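Local coordinates for DNA primase (Aquifex aeolicus, PDB 2AU3), which acts as a DnaG-family primase, making the short RNA primers from which DNA polymerase starts synthesis during DNA replication, at residues Y235-Y240 with N266-L271; F246-E251 with Y291-G296; E262-V267 with E339-L344; Y319-P324 with R343-S348. All coordinates share one frame; numbering follows the deposited sequence.

Contact 1: Y235-Y240 with N266-L271; sequences YEAKEY and NVVAPL
Two first torsions turn the bulk of the side chains away from this junction and leave small groups to meet. In Tyr-240, CG lies anti to the carbonyl carbon (chi1 -56°), so the phenol leads off toward Arg-265. In Asn-266, CG takes the crowded position between the backbone N and the carbonyl carbon (chi1 57°), which carries the amide away from the helix, where its ND2 is hydrogen-bonded to Phe-246 O. What remains between them is a meeting of beta carbons, Tyr-240 CB lying 3.8 Å from Asn-266 CB. One turn earlier, Ala-237 directs its methyl at the strand, and this CB sits 3.2 Å from Val-267 O. At Ala-237 the methyl alone stands between the helix and that carbonyl oxygen. The setting is the Toprim sheet: helix 234-244 leads from edge strand 231-232 to strand 247-249, and here it rests against the start of strand 267-270, which lies between those two. Val-267 O is buried here and has no hydrogen-bonding partner in the model. Beyond it the contact thins, with Ala-237 CB 4.4 Å from Val-268 CG1, a valine that also packs on Leu-234 of the same helix.

Contact 2: F246-E251 with Y291-G296; sequences FAILVE and YILYDG
Glu-251 crosses Tyr-294 obliquely, its CG over one ring face in a CH-pi contact and its carboxylate, near the CB end, tilted only 18° from the ring plane. Ile-292 CG2 covers the opposite face, so the ring is sandwiched. Leu-249 crosses the far end of the same ring obliquely, its CD2 3.3 Å from Tyr-294 OH. The glutamate chain runs extended beyond CG and brings OE2 to Asp-295 N, a straight hydrogen bond of 2.9 Å that arrives from above the carboxylate plane. Before these residues, strands 247-249 and 289-293 pair in parallel: Leu-249 N donates to Tyr-291 O at 2.7 Å, and Leu-293 N to Leu-249 O at 2.8 Å. This is the core of the Toprim fold, whose acidic residues gather where the strands end: Glu-251 after one strand, and Asp-295 with Asp-297 in the DxD motif after the neighbouring strand 289-293, all predicted magnesium ligands. The carboxylates of Glu-251 and Asp-295 are turned 70° apart, with OE2 and OD2 at 3.3 Å, a crowding of acceptors that would probably favour a bound cation or raise a pKa. An alanine in place of Glu-251 would probably leave Asp-295 N without this acceptor, uncover a face of Tyr-294 and weaken the predicted metal site. One water bridges the strands as they part, accepting from Glu-251 N and donating to Leu-293 O. At the other end, the rings of Phe-246 and Tyr-291 cross obliquely, planes at 56° and centroids 4.8 Å apart.

Contact 3: E262-V267 with E339-L344; sequences EGIRNV and EELRRL
Gly-263 O is gripped by one good hydrogen bond, donated by a water at 2.7 Å. The same water accepts a weak bond from Arg-342 NH2, at 2.9 Å, and so carries the link across to the helix. Arg-342 NH2 also stands 3.2 Å from Gly-263 O directly, but at too poor an angle for a hydrogen bond; the water does the joining. To reach this point the arginine chain runs extended from CG to NE and slides past Ile-264 in the opposite direction. Its CG lies 4.0 Å from Ile-264 CD1, and its NE 3.9 Å from Ile-264 CG1, so the methylene CG and the start of the guanidinium lie along the isoleucine while the charged tip stays near the backbone carbonyl. Gly-263 itself, with phi at 78°, is the C-prime residue of a Schellman motif that ends helix 253-261, Gly-263 N bonding to Phe-260 O and Ile-264 N to Leu-259 O. The turn belongs to the beta-alpha-beta unit that joins Toprim strands 247-249 and 267-270, and helix 338-347 packs against it through Leu-341 and Arg-342. With CG1 anti to its carbonyl carbon, Ile-264 sends CD1 between Arg-342 CG and Leu-341 CD2, the latter at 4.0 Å. An alanine in place of Ile-264 would remove CG1 and CD1 and so probably lose the apolar contacts with Leu-341 and Arg-342, and with CG2 the packing on Ile-248. Gly-263 CA lies over one face of the Arg-265 guanidinium, whose NH1 is 6.1 Å from Arg-342 NH2, like charges not in contact.

Contact 4: Y319-P324 with R343-S348; sequences YPVYLP and RLINSS
Strand 317-321 and the C-terminal end of helix 338-347 come nearest at Val-321 and Ser-348, whose CA atoms are 5.6 Å apart, and no direct hydrogen bond crosses. The strand is an outermost one of the Toprim sheet, and the helix end lies against the face that carries Val-321, while Pro-320 points away toward helix 298-313. Val-321 is the centre of the packing: its CG1, anti to the backbone N (chi1 -177°), fits among Leu-344 CG at 3.9 Å, Ile-345 CG1 and Ser-348 OG. Leu-344 then crosses Leu-323 at about a right angle, CD2 to CD2 at 3.8 Å, beside the carbonyl O of Tyr-322. Two residues before Val-321, the Tyr-319 ring has Ser-348 O in its plane, at its edge, and that ring is stacked with Tyr-291. Leu-344 O takes two hydroxyl donors, Ser-348 OG at 2.8 Å and Ser-347 OG at 3.0 Å, both from above the carbonyl plane, which ties up the last turn of the helix. Ser-348 OG, while donating to Leu-344 O, accepts at 2.6 Å from a water that in turn accepts from Tyr-322 N.

From the N terminus, helix 234-244 opens contact 1 and strand 247-249 opens contact 2 before anything closes. Contact 3 opens in the turn at 262-267, which overlaps the segment where contact 1 closes, so the two share Asn-266 and Val-267. Contact 2 then closes at 291-296, crossing both contact 1 and contact 3. Contact 4 opens later, at 319-324, within the long loop of contact 3, and the two end together on helix 338-347. Contacts 1, 2 and 4 all reach the Toprim sheet, where Ile-248 bonds to strand 267-270 and Ile-292 to strand 317-321; contact 3 joins helix 338-347 to the turn that leads into strand 267-270.

Contact 1: Y235-Y240 with N266-L271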
# COMPACT_ATOMS: atom_id res chain seq x y z
N TYR A 235 1.81 1.06 4.66
CA TYR A 235 1.15 1.81 5.70
C TYR A 235 0.19 0.89 6.48
O TYR A 235 0.16 0.86 7.71
CB TYR A 235 0.37 2.97 5.10
CG TYR A 235 -0.57 3.63 6.08
CD1 TYR A 235 -1.95 3.51 5.93
CD2 TYR A 235 -0.08 4.38 7.17
CE1 TYR A 235 -2.82 4.14 6.83
CE2 TYR A 235 -0.92 5.01 8.06
CZ TYR A 235 -2.29 4.88 7.90
OH TYR A 235 -3.15 5.49 8.79
N GLU A 236 -0.59 0.11 5.74
CA GLU A 236 -1.53 -0.79 6.36
C GLU A 236 -0.87 -2.02 7.03
O GLU A 236 -1.43 -2.59 7.98
CB GLU A 236 -2.53 -1.25 5.30
CG GLU A 236 -3.43 -0.13 4.81
CD GLU A 236 -2.80 0.69 3.67
OE1 GLU A 236 -1.64 0.40 3.28
OE2 GLU A 236 -3.47 1.62 3.17
N ALA A 237 0.29 -2.42 6.54
CA ALA A 237 0.94 -3.67 6.95
C ALA A 237 1.92 -3.51 8.11
O ALA A 237 2.22 -4.48 8.80
CB ALA A 237 1.66 -4.32 5.76
N LYS A 238 2.45 -2.30 8.32
CA LYS A 238 3.71 -2.17 9.07
C LYS A 238 3.58 -2.62 10.53
O LYS A 238 4.50 -3.17 11.10
CB LYS A 238 4.29 -0.75 8.96
CG LYS A 238 3.38 0.35 9.46
CD LYS A 238 3.89 1.74 9.10
CE LYS A 238 2.87 2.80 9.56
NZ LYS A 238 3.40 4.19 9.36
N GLU A 239 2.41 -2.41 11.13
CA GLU A 239 2.20 -2.85 12.51
C GLU A 239 2.13 -4.40 12.59
O GLU A 239 2.66 -4.99 13.51
CB GLU A 239 0.97 -2.17 13.13
CG GLU A 239 -0.38 -2.73 12.65
CD GLU A 239 -1.55 -1.84 13.06
OE1 GLU A 239 -1.37 -1.00 13.97
OE2 GLU A 239 -2.66 -1.96 12.48
N TYR A 240 1.54 -5.03 11.59
CA TYR A 240 1.53 -6.51 11.54
C TYR A 240 2.90 -7.10 11.26
O TYR A 240 3.31 -8.10 11.89
CB TYR A 240 0.48 -6.98 10.52
CG TYR A 240 -0.89 -6.41 10.83
CD1 TYR A 240 -1.64 -6.91 11.90
CD2 TYR A 240 -1.39 -5.29 10.14
CE1 TYR A 240 -2.89 -6.37 12.22
CE2 TYR A 240 -2.64 -4.76 10.43
CZ TYR A 240 -3.40 -5.30 11.47
OH TYR A 240 -4.60 -4.76 11.81
N ASN A 266 0.32 -8.86 7.13
CA ASN A 266 1.71 -8.40 7.15
C ASN A 266 2.28 -8.57 5.75
O ASN A 266 3.25 -9.26 5.56
CB ASN A 266 2.54 -9.19 8.19
CG ASN A 266 2.49 -10.71 7.96
OD1 ASN A 266 1.47 -11.25 7.53
ND2 ASN A 266 3.59 -11.40 8.26
N VAL A 267 1.65 -7.91 4.78
CA VAL A 267 1.83 -8.15 3.34
C VAL A 267 2.10 -6.82 2.65
O VAL A 267 1.40 -5.82 2.93
CB VAL A 267 0.53 -8.73 2.69
CG1 VAL A 267 0.76 -9.13 1.20
CG2 VAL A 267 0.02 -9.94 3.47
N VAL A 268 3.06 -6.83 1.69
CA VAL A 268 3.38 -5.68 0.84
C VAL A 268 3.49 -6.15 -0.59
O VAL A 268 3.60 -7.34 -0.85
CB VAL A 268 4.75 -5.02 1.22
CG1 VAL A 268 4.60 -4.19 2.51
CG2 VAL A 268 5.82 -6.08 1.41
N ALA A 269 3.46 -5.20 -1.53
CA ALA A 269 3.65 -5.54 -2.93
C ALA A 269 4.39 -4.42 -3.63
O ALA A 269 4.25 -3.25 -3.23
CB ALA A 269 2.30 -5.79 -3.59
N PRO A 270 5.18 -4.72 -4.68
CA PRO A 270 5.90 -3.69 -5.44
C PRO A 270 4.91 -2.77 -6.14
O PRO A 270 3.79 -3.19 -6.47
CB PRO A 270 6.70 -4.49 -6.48
CG PRO A 270 6.80 -5.84 -5.91
CD PRO A 270 5.51 -6.07 -5.16
N LEU A 271 5.30 -1.53 -6.33
CA LEU A 271 4.35 -0.62 -6.94
C LEU A 271 4.33 -0.87 -8.40
O LEU A 271 5.37 -0.79 -9.11
CB LEU A 271 4.63 0.83 -6.59
CG LEU A 271 3.43 1.49 -5.90
CD1 LEU A 271 2.34 0.49 -5.51
CD2 LEU A 271 3.89 2.26 -4.69

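Contact 2: F246-E251 with Y291-G296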
# COMPACT_ATOMS: atom_id res chain seq x y z
N PHE A 246 7.96 -10.83 10.43
CA PHE A 246 8.26 -11.03 9.01
C PHE A 246 7.23 -10.32 8.14
O PHE A 246 6.16 -9.92 8.63
CB PHE A 246 8.37 -12.53 8.66
CG PHE A 246 7.04 -13.27 8.72
CD1 PHE A 246 6.31 -13.53 7.55
CD2 PHE A 246 6.54 -13.75 9.94
CE1 PHE A 246 5.11 -14.21 7.59
CE2 PHE A 246 5.31 -14.45 10.00
CZ PHE A 246 4.59 -14.67 8.81
N ALA A 247 7.55 -10.19 6.86
CA ALA A 247 6.63 -9.64 5.90
C ALA A 247 6.40 -10.70 4.83
O ALA A 247 7.27 -11.53 4.60
CB ALA A 247 7.21 -8.36 5.26
N ILE A 248 5.25 -10.63 4.16
CA ILE A 248 5.00 -11.47 3.00
C ILE A 248 5.01 -10.52 1.78
O ILE A 248 4.37 -9.51 1.82
CB ILE A 248 3.63 -12.20 3.11
CG1 ILE A 248 3.64 -13.17 4.31
CG2 ILE A 248 3.29 -12.93 1.75
CD1 ILE A 248 2.21 -13.54 4.89
N LEU A 249 5.83 -10.83 0.76
CA LEU A 249 5.85 -10.07 -0.47
C LEU A 249 5.08 -10.79 -1.55
O LEU A 249 5.37 -11.94 -1.89
CB LEU A 249 7.32 -9.78 -0.91
CG LEU A 249 7.57 -9.05 -2.25
CD1 LEU A 249 7.22 -7.55 -2.17
CD2 LEU A 249 9.04 -9.28 -2.73
N VAL A 250 4.05 -10.13 -2.07
CA VAL A 250 3.26 -10.66 -3.18
C VAL A 250 3.48 -9.76 -4.38
O VAL A 250 4.08 -8.70 -4.23
CB VAL A 250 1.73 -10.76 -2.83
CG1 VAL A 250 1.48 -11.74 -1.67
CG2 VAL A 250 1.12 -9.38 -2.49
N GLU A 251 3.00 -10.17 -5.56
CA GLU A 251 3.39 -9.48 -6.80
C GLU A 251 2.70 -8.16 -7.04
O GLU A 251 3.30 -7.24 -7.60
CB GLU A 251 3.19 -10.36 -8.04
CG GLU A 251 3.92 -11.69 -7.97
CD GLU A 251 4.04 -12.39 -9.33
OE1 GLU A 251 4.79 -11.89 -10.19
OE2 GLU A 251 3.40 -13.46 -9.50
N TYR A 291 9.01 -13.50 3.36
CA TYR A 291 8.48 -14.59 2.58
C TYR A 291 7.99 -14.08 1.23
O TYR A 291 7.27 -13.09 1.16
CB TYR A 291 7.32 -15.22 3.35
CG TYR A 291 7.79 -15.97 4.56
CD1 TYR A 291 8.35 -15.30 5.65
CD2 TYR A 291 7.71 -17.36 4.61
CE1 TYR A 291 8.79 -16.01 6.77
CE2 TYR A 291 8.13 -18.06 5.69
CZ TYR A 291 8.69 -17.39 6.77
OH TYR A 291 9.15 -18.15 7.83
N ILE A 292 8.41 -14.71 0.15
CA ILE A 292 8.03 -14.22 -1.17
C ILE A 292 7.02 -15.22 -1.72
O ILE A 292 7.24 -16.44 -1.67
CB ILE A 292 9.23 -14.12 -2.14
CG1 ILE A 292 10.43 -13.46 -1.49
CG2 ILE A 292 8.84 -13.38 -3.44
CD1 ILE A 292 11.68 -13.66 -2.31
N LEU A 293 5.90 -14.69 -2.20
CA LEU A 293 4.79 -15.51 -2.62
C LEU A 293 4.28 -15.03 -3.93
O LEU A 293 3.37 -14.19 -3.99
CB LEU A 293 3.68 -15.44 -1.56
CG LEU A 293 2.38 -16.22 -1.82
CD1 LEU A 293 2.56 -17.73 -1.68
CD2 LEU A 293 1.34 -15.74 -0.87
N TYR A 294 4.89 -15.52 -5.01
CA TYR A 294 4.52 -15.09 -6.34
C TYR A 294 3.73 -16.24 -6.98
O TYR A 294 3.56 -17.30 -6.37
CB TYR A 294 5.78 -14.75 -7.14
CG TYR A 294 6.45 -13.40 -6.78
CD1 TYR A 294 6.00 -12.61 -5.72
CD2 TYR A 294 7.54 -12.94 -7.52
CE1 TYR A 294 6.62 -11.39 -5.42
CE2 TYR A 294 8.15 -11.73 -7.24
CZ TYR A 294 7.70 -10.97 -6.18
OH TYR A 294 8.32 -9.79 -5.92
N ASP A 295 3.19 -16.02 -8.17
CA ASP A 295 2.40 -17.04 -8.85
C ASP A 295 3.15 -18.38 -9.01
O ASP A 295 4.36 -18.41 -9.23
CB ASP A 295 1.95 -16.54 -10.23
CG ASP A 295 0.96 -15.41 -10.15
OD1 ASP A 295 0.33 -15.22 -9.07
OD2 ASP A 295 0.73 -14.65 -11.13
N GLY A 296 2.40 -19.48 -8.94
CA GLY A 296 2.96 -20.80 -9.13
C GLY A 296 3.07 -21.15 -10.60
O GLY A 296 2.45 -22.10 -11.08
O HOH W 1 1.80 -12.81 -5.63

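Contact 3: E262-V267 with E339-L344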
# COMPACT_ATOMS: atom_id res chain seq x y z
N GLU A 262 -8.37 -12.06 3.78
CA GLU A 262 -8.39 -13.33 4.48
C GLU A 262 -7.70 -13.22 5.84
O GLU A 262 -7.40 -14.23 6.47
CB GLU A 262 -7.73 -14.41 3.61
CG GLU A 262 -8.38 -14.62 2.24
CD GLU A 262 -9.81 -15.17 2.31
OE1 GLU A 262 -10.20 -15.69 3.36
OE2 GLU A 262 -10.55 -15.06 1.29
N GLY A 263 -7.43 -11.99 6.28
CA GLY A 263 -6.78 -11.75 7.56
C GLY A 263 -5.26 -11.98 7.60
O GLY A 263 -4.68 -12.17 8.66
N ILE A 264 -4.62 -11.97 6.44
CA ILE A 264 -3.17 -12.10 6.39
C ILE A 264 -2.67 -10.70 6.08
O ILE A 264 -2.77 -10.24 4.94
CB ILE A 264 -2.78 -13.09 5.28
CG1 ILE A 264 -3.13 -14.52 5.70
CG2 ILE A 264 -1.25 -13.08 5.06
CD1 ILE A 264 -2.98 -15.53 4.55
N ARG A 265 -2.17 -10.00 7.09
CA ARG A 265 -2.10 -8.54 6.98
C ARG A 265 -0.67 -7.98 6.96
O ARG A 265 -0.48 -6.77 6.78
CB ARG A 265 -2.88 -7.90 8.11
CG ARG A 265 -4.38 -8.21 8.12
CD ARG A 265 -5.04 -7.56 9.32
NE ARG A 265 -6.48 -7.80 9.40
CZ ARG A 265 -7.04 -8.54 10.32
NH1 ARG A 265 -6.29 -9.16 11.22
NH2 ARG A 265 -8.36 -8.66 10.36
N ASN A 266 0.32 -8.86 7.13
CA ASN A 266 1.71 -8.40 7.15
C ASN A 266 2.28 -8.57 5.75
O ASN A 266 3.25 -9.26 5.56
CB ASN A 266 2.54 -9.19 8.19
CG ASN A 266 2.49 -10.71 7.96
OD1 ASN A 266 1.47 -11.25 7.53
ND2 ASN A 266 3.59 -11.40 8.26
N VAL A 267 1.65 -7.91 4.78
CA VAL A 267 1.83 -8.15 3.34
C VAL A 267 2.10 -6.82 2.65
O VAL A 267 1.40 -5.82 2.93
CB VAL A 267 0.53 -8.73 2.69
CG1 VAL A 267 0.76 -9.13 1.20
CG2 VAL A 267 0.02 -9.94 3.47
N GLU A 339 -6.32 -20.72 5.80
CA GLU A 339 -5.48 -21.30 6.83
C GLU A 339 -4.39 -22.18 6.21
O GLU A 339 -3.24 -22.17 6.66
CB GLU A 339 -6.31 -22.05 7.87
CG GLU A 339 -5.49 -22.56 9.07
CD GLU A 339 -4.63 -21.47 9.72
OE1 GLU A 339 -5.15 -20.36 10.01
OE2 GLU A 339 -3.43 -21.74 9.94
N GLU A 340 -4.74 -22.93 5.16
CA GLU A 340 -3.73 -23.68 4.43
C GLU A 340 -2.67 -22.77 3.82
O GLU A 340 -1.52 -23.15 3.78
CB GLU A 340 -4.36 -24.57 3.36
CG GLU A 340 -3.44 -25.69 2.86
CD GLU A 340 -2.74 -26.44 3.99
OE1 GLU A 340 -3.36 -26.69 5.04
OE2 GLU A 340 -1.56 -26.78 3.83
N LEU A 341 -3.04 -21.58 3.34
CA LEU A 341 -2.02 -20.67 2.82
C LEU A 341 -1.06 -20.23 3.95
O LEU A 341 0.15 -20.19 3.75
CB LEU A 341 -2.64 -19.46 2.12
CG LEU A 341 -1.63 -18.44 1.60
CD1 LEU A 341 -0.66 -19.12 0.59
CD2 LEU A 341 -2.31 -17.18 0.96
N ARG A 342 -1.61 -19.93 5.11
CA ARG A 342 -0.79 -19.60 6.29
C ARG A 342 0.17 -20.74 6.60
O ARG A 342 1.38 -20.52 6.83
CB ARG A 342 -1.67 -19.33 7.50
CG ARG A 342 -2.18 -17.92 7.65
CD ARG A 342 -2.65 -17.57 9.07
NE ARG A 342 -3.69 -16.55 9.03
CZ ARG A 342 -4.22 -15.94 10.09
NH1 ARG A 342 -3.79 -16.23 11.33
NH2 ARG A 342 -5.17 -15.04 9.92
N ARG A 343 -0.35 -21.97 6.57
CA ARG A 343 0.49 -23.13 6.79
C ARG A 343 1.58 -23.31 5.71
O ARG A 343 2.74 -23.61 6.04
CB ARG A 343 -0.35 -24.39 6.97
CG ARG A 343 -1.36 -24.28 8.16
CD ARG A 343 -0.71 -24.21 9.55
NE ARG A 343 0.36 -25.21 9.71
CZ ARG A 343 0.16 -26.47 10.10
NH1 ARG A 343 -1.06 -26.91 10.39
NH2 ARG A 343 1.20 -27.31 10.19
N LEU A 344 1.22 -23.13 4.44
CA LEU A 344 2.21 -23.22 3.34
C LEU A 344 3.36 -22.23 3.57
O LEU A 344 4.56 -22.55 3.42
CB LEU A 344 1.54 -22.90 2.00
CG LEU A 344 2.46 -23.08 0.77
CD1 LEU A 344 2.79 -24.56 0.58
CD2 LEU A 344 1.82 -22.52 -0.49
O HOH W 2 -5.19 -12.51 11.31

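Contact 4: Y319-P324 with R343-S348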
# COMPACT_ATOMS: atom_id res chain seq x y z
N TYR A 319 12.63 -16.32 2.38
CA TYR A 319 11.92 -17.60 2.41
C TYR A 319 10.94 -17.69 1.24
O TYR A 319 9.79 -17.22 1.34
CB TYR A 319 11.10 -17.69 3.68
CG TYR A 319 11.89 -17.70 4.95
CD1 TYR A 319 11.98 -18.86 5.71
CD2 TYR A 319 12.57 -16.57 5.38
CE1 TYR A 319 12.70 -18.88 6.89
CE2 TYR A 319 13.27 -16.57 6.57
CZ TYR A 319 13.34 -17.73 7.31
OH TYR A 319 14.09 -17.76 8.46
N PRO A 320 11.38 -18.26 0.11
CA PRO A 320 10.50 -18.46 -1.03
C PRO A 320 9.33 -19.40 -0.71
O PRO A 320 9.49 -20.46 -0.12
CB PRO A 320 11.43 -19.11 -2.08
CG PRO A 320 12.81 -18.61 -1.67
CD PRO A 320 12.76 -18.72 -0.15
N VAL A 321 8.15 -19.00 -1.14
CA VAL A 321 6.98 -19.83 -0.88
C VAL A 321 6.53 -20.24 -2.25
O VAL A 321 6.26 -19.39 -3.10
CB VAL A 321 5.86 -19.05 -0.17
CG1 VAL A 321 4.65 -19.96 0.15
CG2 VAL A 321 6.40 -18.38 1.12
N TYR A 322 6.50 -21.55 -2.46
CA TYR A 322 6.14 -22.15 -3.74
C TYR A 322 4.70 -22.60 -3.73
O TYR A 322 4.36 -23.61 -3.10
CB TYR A 322 7.04 -23.36 -4.01
CG TYR A 322 8.50 -22.98 -4.06
CD1 TYR A 322 8.99 -22.21 -5.11
CD2 TYR A 322 9.36 -23.32 -3.03
CE1 TYR A 322 10.37 -21.83 -5.15
CE2 TYR A 322 10.72 -22.95 -3.06
CZ TYR A 322 11.21 -22.20 -4.12
OH TYR A 322 12.54 -21.82 -4.14
N LEU A 323 3.87 -21.85 -4.42
CA LEU A 323 2.53 -22.30 -4.79
C LEU A 323 2.61 -23.43 -5.82
O LEU A 323 3.51 -23.44 -6.68
CB LEU A 323 1.75 -21.14 -5.39
CG LEU A 323 1.36 -20.04 -4.39
CD1 LEU A 323 0.80 -18.87 -5.15
CD2 LEU A 323 0.36 -20.60 -3.40
N PRO A 324 1.66 -24.36 -5.76
CA PRO A 324 1.61 -25.43 -6.77
C PRO A 324 1.33 -24.88 -8.17
O PRO A 324 0.71 -23.82 -8.32
CB PRO A 324 0.47 -26.33 -6.27
CG PRO A 324 -0.34 -25.47 -5.41
CD PRO A 324 0.58 -24.47 -4.77
N ARG A 343 -0.35 -21.97 6.57
CA ARG A 343 0.49 -23.13 6.79
C ARG A 343 1.58 -23.31 5.71
O ARG A 343 2.74 -23.61 6.04
CB ARG A 343 -0.35 -24.39 6.97
CG ARG A 343 -1.36 -24.28 8.16
CD ARG A 343 -0.71 -24.21 9.55
NE ARG A 343 0.36 -25.21 9.71
CZ ARG A 343 0.16 -26.47 10.10
NH1 ARG A 343 -1.06 -26.91 10.39
NH2 ARG A 343 1.20 -27.31 10.19
N LEU A 344 1.22 -23.13 4.44
CA LEU A 344 2.21 -23.22 3.34
C LEU A 344 3.36 -22.23 3.57
O LEU A 344 4.56 -22.55 3.42
CB LEU A 344 1.54 -22.90 2.00
CG LEU A 344 2.46 -23.08 0.77
CD1 LEU A 344 2.79 -24.56 0.58
CD2 LEU A 344 1.82 -22.52 -0.49
N ILE A 345 2.98 -21.01 3.93
CA ILE A 345 3.92 -19.94 4.14
C ILE A 345 4.86 -20.33 5.29
O ILE A 345 6.09 -20.35 5.12
CB ILE A 345 3.16 -18.62 4.39
CG1 ILE A 345 2.55 -18.12 3.08
CG2 ILE A 345 4.10 -17.55 5.02
CD1 ILE A 345 1.54 -16.97 3.25
N ASN A 346 4.28 -20.71 6.43
CA ASN A 346 5.06 -21.20 7.56
C ASN A 346 6.00 -22.41 7.30
O ASN A 346 7.14 -22.44 7.80
CB ASN A 346 4.16 -21.48 8.76
CG ASN A 346 4.95 -21.79 10.03
OD1 ASN A 346 5.49 -20.88 10.67
ND2 ASN A 346 5.04 -23.08 10.40
N SER A 347 5.52 -23.37 6.51
CA SER A 347 6.28 -24.58 6.17
C SER A 347 7.43 -24.33 5.19
O SER A 347 8.27 -25.22 4.97
CB SER A 347 5.34 -25.65 5.59
OG SER A 347 5.10 -25.42 4.19
N SER A 348 7.46 -23.14 4.59
CA SER A 348 8.48 -22.78 3.61
C SER A 348 9.86 -22.52 4.24
O SER A 348 10.00 -21.68 5.12
CB SER A 348 8.02 -21.55 2.82
OG SER A 348 6.85 -21.85 2.06
O HOH W 3 7.41 -23.29 -0.02